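Side-chain contacts in TRNA (adenine(9)-n1)-methyltransferase (Sulfolobus acidocaldarius, PDB 5A7Z), which catalyses the S-adenosyl-L-methionine-dependent methylation of adenosine 9 in tRNA at N1, giving N1-methyladenosine: residues P108-D113 and I248-K253; L130-C135 and L148-K153. All coordinates share one frame; numbering follows the deposited sequence.

Contact 1: residues P108-D113 and I248-K253; sequences PKMVID and IILRVK
Ile249 is the first residue of helical segment 248-253 to meet the strand: its CG2 methyl lies 4.3 Å from SE of Met110, a selenomethionine in this crystal. The CA-CB bond of Ile249 points at the strand, but the longer branch turns off, so the short methyl does the touching. Leu250 follows and takes the end of the same side chain. Its CD2 sits 3.9 Å from Met110 CE and 4.0 Å from Met110 SE, the two side chains crossing at a slant. Met110 gets there by bending: CG stands beside the backbone N (chi1 -46°), a second turn at chi2 (-73°) brings selenium toward the helix, and a further bend at chi3 sets the CE methyl. Lys253 closes the row. Its bend at chi3 lays CE against the ring of Pro108, 3.9 Å from CB and 4.0 Å from CG, lysine and proline running past each other in opposite senses. The bend at chi4 turns NZ toward the backbone oxygens of Leu191 and His194, which it bonds. Strand 109-113 lies between parallel neighbours 148-151 and 196-202, and helix 242-255 packs on this sheet beside helix 122-142. Phe197 of strand 196-202 touches Met110, Ile249 and Lys253, while Ile139 of helix 122-142 reaches Met110 and Val138 and Phe142 reach Leu250.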
loop_
_atom_site.group_PDB
_atom_site.type_symbol
_atom_site.label_atom_id
_atom_site.label_comp_id
_atom_site.label_asym_id
_atom_site.label_seq_id
_atom_site.Cartn_x
_atom_site.Cartn_y
_atom_site.Cartn_z
ATOM N N PRO A 108 7.209 -1.156 0.356
ATOM C CA PRO A 108 7.434 -0.161 -0.666
ATOM C C PRO A 108 6.799 1.182 -0.321
ATOM O O PRO A 108 5.964 1.259 0.583
ATOM C CB PRO A 108 6.753 -0.768 -1.896
ATOM C CG PRO A 108 5.649 -1.605 -1.329
ATOM C CD PRO A 108 6.268 -2.204 -0.097
ATOM N N LYS A 109 7.222 2.224 -1.040
ATOM C CA LYS A 109 6.719 3.583 -0.848
ATOM C C LYS A 109 5.891 3.991 -2.015
ATOM O O LYS A 109 6.326 3.880 -3.144
ATOM C CB LYS A 109 7.867 4.558 -0.721
ATOM C CG LYS A 109 8.662 4.370 0.534
ATOM C CD LYS A 109 9.783 5.371 0.578
ATOM C CE LYS A 109 10.574 5.244 1.865
ATOM N NZ LYS A 109 11.952 5.801 1.697
HETATM N N MSE A 110 4.710 4.504 -1.731
HETATM C CA MSE A 110 3.815 5.015 -2.734
HETATM C C MSE A 110 3.768 6.521 -2.528
HETATM O O MSE A 110 3.387 6.999 -1.465
HETATM C CB MSE A 110 2.423 4.384 -2.513
HETATM C CG MSE A 110 2.494 2.856 -2.286
HETATM SE SE MSE A 110 2.922 1.935 -4.000
HETATM C CE MSE A 110 4.249 0.713 -3.293
ATOM N N VAL A 111 4.144 7.270 -3.547
ATOM C CA VAL A 111 4.311 8.719 -3.424
ATOM C C VAL A 111 3.350 9.383 -4.353
ATOM O O VAL A 111 3.349 9.089 -5.563
ATOM C CB VAL A 111 5.741 9.118 -3.785
ATOM C CG1 VAL A 111 5.901 10.610 -3.766
ATOM C CG2 VAL A 111 6.721 8.466 -2.812
ATOM N N ILE A 112 2.458 10.188 -3.797
ATOM C CA ILE A 112 1.581 11.026 -4.609
ATOM C C ILE A 112 2.196 12.414 -4.716
ATOM O O ILE A 112 2.347 13.130 -3.706
ATOM C CB ILE A 112 0.163 11.154 -4.013
ATOM C CG1 ILE A 112 -0.397 9.765 -3.641
ATOM C CG2 ILE A 112 -0.770 11.864 -4.996
ATOM C CD1 ILE A 112 -0.315 8.780 -4.765
ATOM N N ASP A 113 2.543 12.791 -5.943
ATOM C CA ASP A 113 3.248 14.059 -6.187
ATOM C C ASP A 113 2.254 15.151 -6.549
ATOM O O ASP A 113 1.789 15.247 -7.680
ATOM C CB ASP A 113 4.282 13.880 -7.289
ATOM C CG ASP A 113 5.226 15.087 -7.437
ATOM O OD1 ASP A 113 4.895 16.231 -6.976
ATOM O OD2 ASP A 113 6.303 14.883 -8.055
ATOM N N ILE A 248 -3.473 -1.105 -8.403
ATOM C CA ILE A 248 -2.843 -2.000 -9.357
ATOM C C ILE A 248 -1.429 -2.355 -8.950
ATOM O O ILE A 248 -1.008 -3.515 -9.091
ATOM C CB ILE A 248 -2.811 -1.408 -10.778
ATOM C CG1 ILE A 248 -4.217 -1.418 -11.388
ATOM C CG2 ILE A 248 -1.842 -2.194 -11.653
ATOM C CD1 ILE A 248 -4.383 -0.513 -12.597
ATOM N N ILE A 249 -0.659 -1.352 -8.538
ATOM C CA ILE A 249 0.750 -1.576 -8.169
ATOM C C ILE A 249 0.749 -2.530 -6.979
ATOM O O ILE A 249 1.491 -3.487 -6.934
ATOM C CB ILE A 249 1.493 -0.267 -7.753
ATOM C CG1 ILE A 249 1.394 0.837 -8.814
ATOM C CG2 ILE A 249 2.959 -0.542 -7.454
ATOM C CD1 ILE A 249 1.982 0.470 -10.150
ATOM N N LEU A 250 -0.087 -2.244 -6.012
ATOM C CA LEU A 250 -0.130 -3.033 -4.791
ATOM C C LEU A 250 -0.684 -4.458 -5.043
ATOM O O LEU A 250 -0.256 -5.383 -4.391
ATOM C CB LEU A 250 -0.937 -2.302 -3.725
ATOM C CG LEU A 250 -0.371 -0.952 -3.251
ATOM C CD1 LEU A 250 -1.406 -0.213 -2.409
ATOM C CD2 LEU A 250 0.907 -1.145 -2.447
ATOM N N ARG A 251 -1.573 -4.637 -6.028
ATOM C CA ARG A 251 -2.056 -5.986 -6.366
ATOM C C ARG A 251 -0.873 -6.818 -6.720
ATOM O O ARG A 251 -0.798 -7.971 -6.373
ATOM C CB ARG A 251 -2.948 -6.020 -7.621
ATOM C CG ARG A 251 -4.245 -5.245 -7.624
ATOM C CD ARG A 251 -5.111 -5.573 -6.477
ATOM N NE ARG A 251 -6.538 -5.335 -6.766
ATOM C CZ ARG A 251 -7.450 -6.296 -6.814
ATOM N NH1 ARG A 251 -7.089 -7.570 -6.744
ATOM N NH2 ARG A 251 -8.711 -5.998 -6.984
ATOM N N VAL A 252 -0.020 -6.244 -7.563
ATOM C CA VAL A 252 1.061 -6.967 -8.183
ATOM C C VAL A 252 2.147 -7.249 -7.142
ATOM O O VAL A 252 2.619 -8.369 -7.025
ATOM C CB VAL A 252 1.629 -6.183 -9.371
ATOM C CG1 VAL A 252 2.912 -6.810 -9.851
ATOM C CG2 VAL A 252 0.612 -6.122 -10.506
ATOM N N LYS A 253 2.442 -6.273 -6.303
ATOM C CA LYS A 253 3.570 -6.404 -5.391
ATOM C C LYS A 253 3.248 -7.154 -4.120
ATOM O O LYS A 253 4.135 -7.781 -3.543
ATOM C CB LYS A 253 4.093 -5.051 -5.015
ATOM C CG LYS A 253 4.681 -4.291 -6.190
ATOM C CD LYS A 253 5.343 -3.024 -5.710
ATOM C CE LYS A 253 6.535 -3.318 -4.791
ATOM N NZ LYS A 253 7.631 -3.908 -5.585
#

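Contact 2: residues L130-C135 and L148-K153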
loop_
_atom_site.group_PDB
_atom_site.type_symbol
_atom_site.label_atom_id
_atom_site.label_comp_id
_atom_site.label_asym_id
_atom_site.label_seq_id
_atom_site.Cartn_x
_atom_site.Cartn_y
_atom_site.Cartn_z
ATOM N N LEU A 130 -10.127 13.963 -4.149
ATOM C CA LEU A 130 -10.978 12.828 -3.841
ATOM C C LEU A 130 -10.169 11.547 -4.020
ATOM O O LEU A 130 -10.203 10.666 -3.168
ATOM C CB LEU A 130 -12.199 12.811 -4.765
ATOM C CG LEU A 130 -13.107 11.604 -4.655
ATOM C CD1 LEU A 130 -13.698 11.502 -3.240
ATOM C CD2 LEU A 130 -14.209 11.699 -5.707
ATOM N N GLN A 131 -9.439 11.463 -5.142
ATOM C CA GLN A 131 -8.556 10.347 -5.409
ATOM C C GLN A 131 -7.501 10.178 -4.326
ATOM O O GLN A 131 -7.226 9.068 -3.882
ATOM C CB GLN A 131 -7.919 10.495 -6.773
ATOM C CG GLN A 131 -8.930 10.247 -7.900
ATOM C CD GLN A 131 -8.392 10.600 -9.253
ATOM O OE1 GLN A 131 -7.178 10.647 -9.464
ATOM N NE2 GLN A 131 -9.289 10.809 -10.203
ATOM N N VAL A 132 -6.925 11.261 -3.875
ATOM C CA VAL A 132 -5.939 11.139 -2.845
ATOM C C VAL A 132 -6.531 10.526 -1.610
ATOM O O VAL A 132 -5.979 9.599 -1.056
ATOM C CB VAL A 132 -5.298 12.457 -2.520
ATOM C CG1 VAL A 132 -4.647 12.404 -1.136
ATOM C CG2 VAL A 132 -4.255 12.760 -3.571
ATOM N N ASP A 133 -7.670 11.035 -1.182
ATOM C CA ASP A 133 -8.345 10.502 -0.010
ATOM C C ASP A 133 -8.657 9.008 -0.128
ATOM O O ASP A 133 -8.431 8.255 0.815
ATOM C CB ASP A 133 -9.639 11.269 0.235
ATOM C CG ASP A 133 -9.401 12.661 0.809
ATOM O OD1 ASP A 133 -8.265 13.226 0.691
ATOM O OD2 ASP A 133 -10.381 13.223 1.310
ATOM N N LEU A 134 -9.160 8.598 -1.294
ATOM C CA LEU A 134 -9.365 7.205 -1.621
ATOM C C LEU A 134 -8.111 6.342 -1.513
ATOM O O LEU A 134 -8.217 5.148 -1.251
ATOM C CB LEU A 134 -9.932 7.081 -3.050
ATOM C CG LEU A 134 -11.378 7.561 -3.201
ATOM C CD1 LEU A 134 -11.859 7.475 -4.648
ATOM C CD2 LEU A 134 -12.294 6.751 -2.298
ATOM N N CYS A 135 -6.942 6.933 -1.774
ATOM C CA CYS A 135 -5.661 6.247 -1.635
ATOM C C CYS A 135 -5.424 5.821 -0.212
ATOM O O CYS A 135 -4.785 4.821 0.009
ATOM C CB CYS A 135 -4.474 7.125 -2.097
ATOM S SG CYS A 135 -4.376 7.340 -3.898
ATOM N N LEU A 148 2.442 5.502 2.557
ATOM C CA LEU A 148 1.917 6.472 1.658
ATOM C C LEU A 148 2.531 7.813 2.012
ATOM O O LEU A 148 2.576 8.199 3.190
ATOM C CB LEU A 148 0.395 6.543 1.793
ATOM C CG LEU A 148 -0.331 7.513 0.873
ATOM C CD1 LEU A 148 -0.153 7.142 -0.605
ATOM C CD2 LEU A 148 -1.827 7.497 1.245
ATOM N N THR A 149 3.005 8.501 0.980
ATOM C CA THR A 149 3.556 9.838 1.095
ATOM C C THR A 149 2.851 10.730 0.081
ATOM O O THR A 149 2.680 10.340 -1.114
ATOM C CB THR A 149 5.070 9.824 0.811
ATOM O OG1 THR A 149 5.754 9.307 1.947
ATOM C CG2 THR A 149 5.601 11.206 0.537
ATOM N N VAL A 150 2.390 11.879 0.559
ATOM C CA VAL A 150 1.857 12.939 -0.301
ATOM C C VAL A 150 2.781 14.113 -0.277
ATOM O O VAL A 150 3.204 14.610 0.813
ATOM C CB VAL A 150 0.478 13.442 0.143
ATOM C CG1 VAL A 150 -0.036 14.508 -0.818
ATOM C CG2 VAL A 150 -0.491 12.289 0.235
ATOM N N VAL A 151 3.193 14.513 -1.446
ATOM C CA VAL A 151 4.164 15.552 -1.529
ATOM C C VAL A 151 3.721 16.690 -2.389
ATOM O O VAL A 151 3.201 16.518 -3.452
ATOM C CB VAL A 151 5.521 15.015 -1.982
ATOM C CG1 VAL A 151 5.456 14.604 -3.420
ATOM C CG2 VAL A 151 6.581 16.067 -1.804
ATOM N N GLY A 152 3.924 17.880 -1.887
ATOM C CA GLY A 152 3.658 19.036 -2.701
ATOM C C GLY A 152 2.995 20.118 -1.939
ATOM O O GLY A 152 2.948 21.216 -2.404
ATOM N N LYS A 153 2.483 19.788 -0.768
ATOM C CA LYS A 153 1.812 20.741 0.099
ATOM C C LYS A 153 1.937 20.303 1.503
ATOM O O LYS A 153 1.428 19.280 1.833
ATOM C CB LYS A 153 0.331 20.782 -0.184
ATOM C CG LYS A 153 -0.075 21.359 -1.528
ATOM C CD LYS A 153 -1.579 21.538 -1.575
ATOM C CE LYS A 153 -2.280 20.201 -1.580
ATOM N NZ LYS A 153 -3.736 20.314 -1.743
#
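Val132 faces Val150 and Cys135 faces Leu148 across a gap set by the backbones of helix and strand, whose CA atoms are 8.4 Å apart in the first pair and 8.3 Å in the second. One helical turn thus spans two residues of strand, and the two pairings run in opposite chain directions. In the valine pair, methyl meets methyl: CG1 of Val132 is 4.4 Å from CG2 of Val150, a loose touch between branched tips. The CA-CB bond of Val150 points at the helix, whereas that of Val132 leaves along the helix flank. The other pair is made by one leucine branch. In Leu148, CG is anti to the backbone N (chi1 -179°), and with chi2 at 63° for CD1 the other methyl, CD2, is the one carried on to the helix at Cys135, where it lies 4.3 Å from CB and 4.2 Å from the carbonyl O of Cys135. The cysteine sulfur is not the contact point; SG stands 3.3 Å from Gln131 O, back along its own helix. Further cover comes from Leu158 and from Ile112 of strand 109-113, each touching both Val132 and Leu148. On another side, Cys135 leans on Ile242 and Leu246 of helix 242-255. Helix 122-142 is the crossover of the beta-alpha-beta unit formed with strands 109-113 and 148-151, and this contact seats it on its second strand. Chemically the interface is methyls and a CB methylene, with one backbone carbonyl oxygen, in rather loose contact, all four residues buried. It is essentially apolar between the segments; polar ties of this helix run elsewhere, Gln131 OE1 to Ile242 N and Asp133 OD1 to Tyr156 OH.

How the contacts relate
The centres of contacts 1 and 2 lie about 12 Å apart, and both reach one mixed sheet, in which strands 109-113 and 148-151 are parallel neighbours. They meet directly: Ile112 N is 2.7 Å from Thr149 O and Val151 N 2.8 Å from Ile112 O, probable hydrogen bonds of the sheet. Along the chain, contact 2 is nested within the loop that contact 1 closes: strand 109-113, helix 122-142 and strand 148-151 come in succession, and helix 242-255 returns much later to pack beside the crossover helix. A helix from the crossover and one from much later in the chain thus pack on the same sheet within the TRM10-type methyltransferase region, in keeping with the SPOUT fold of this enzyme.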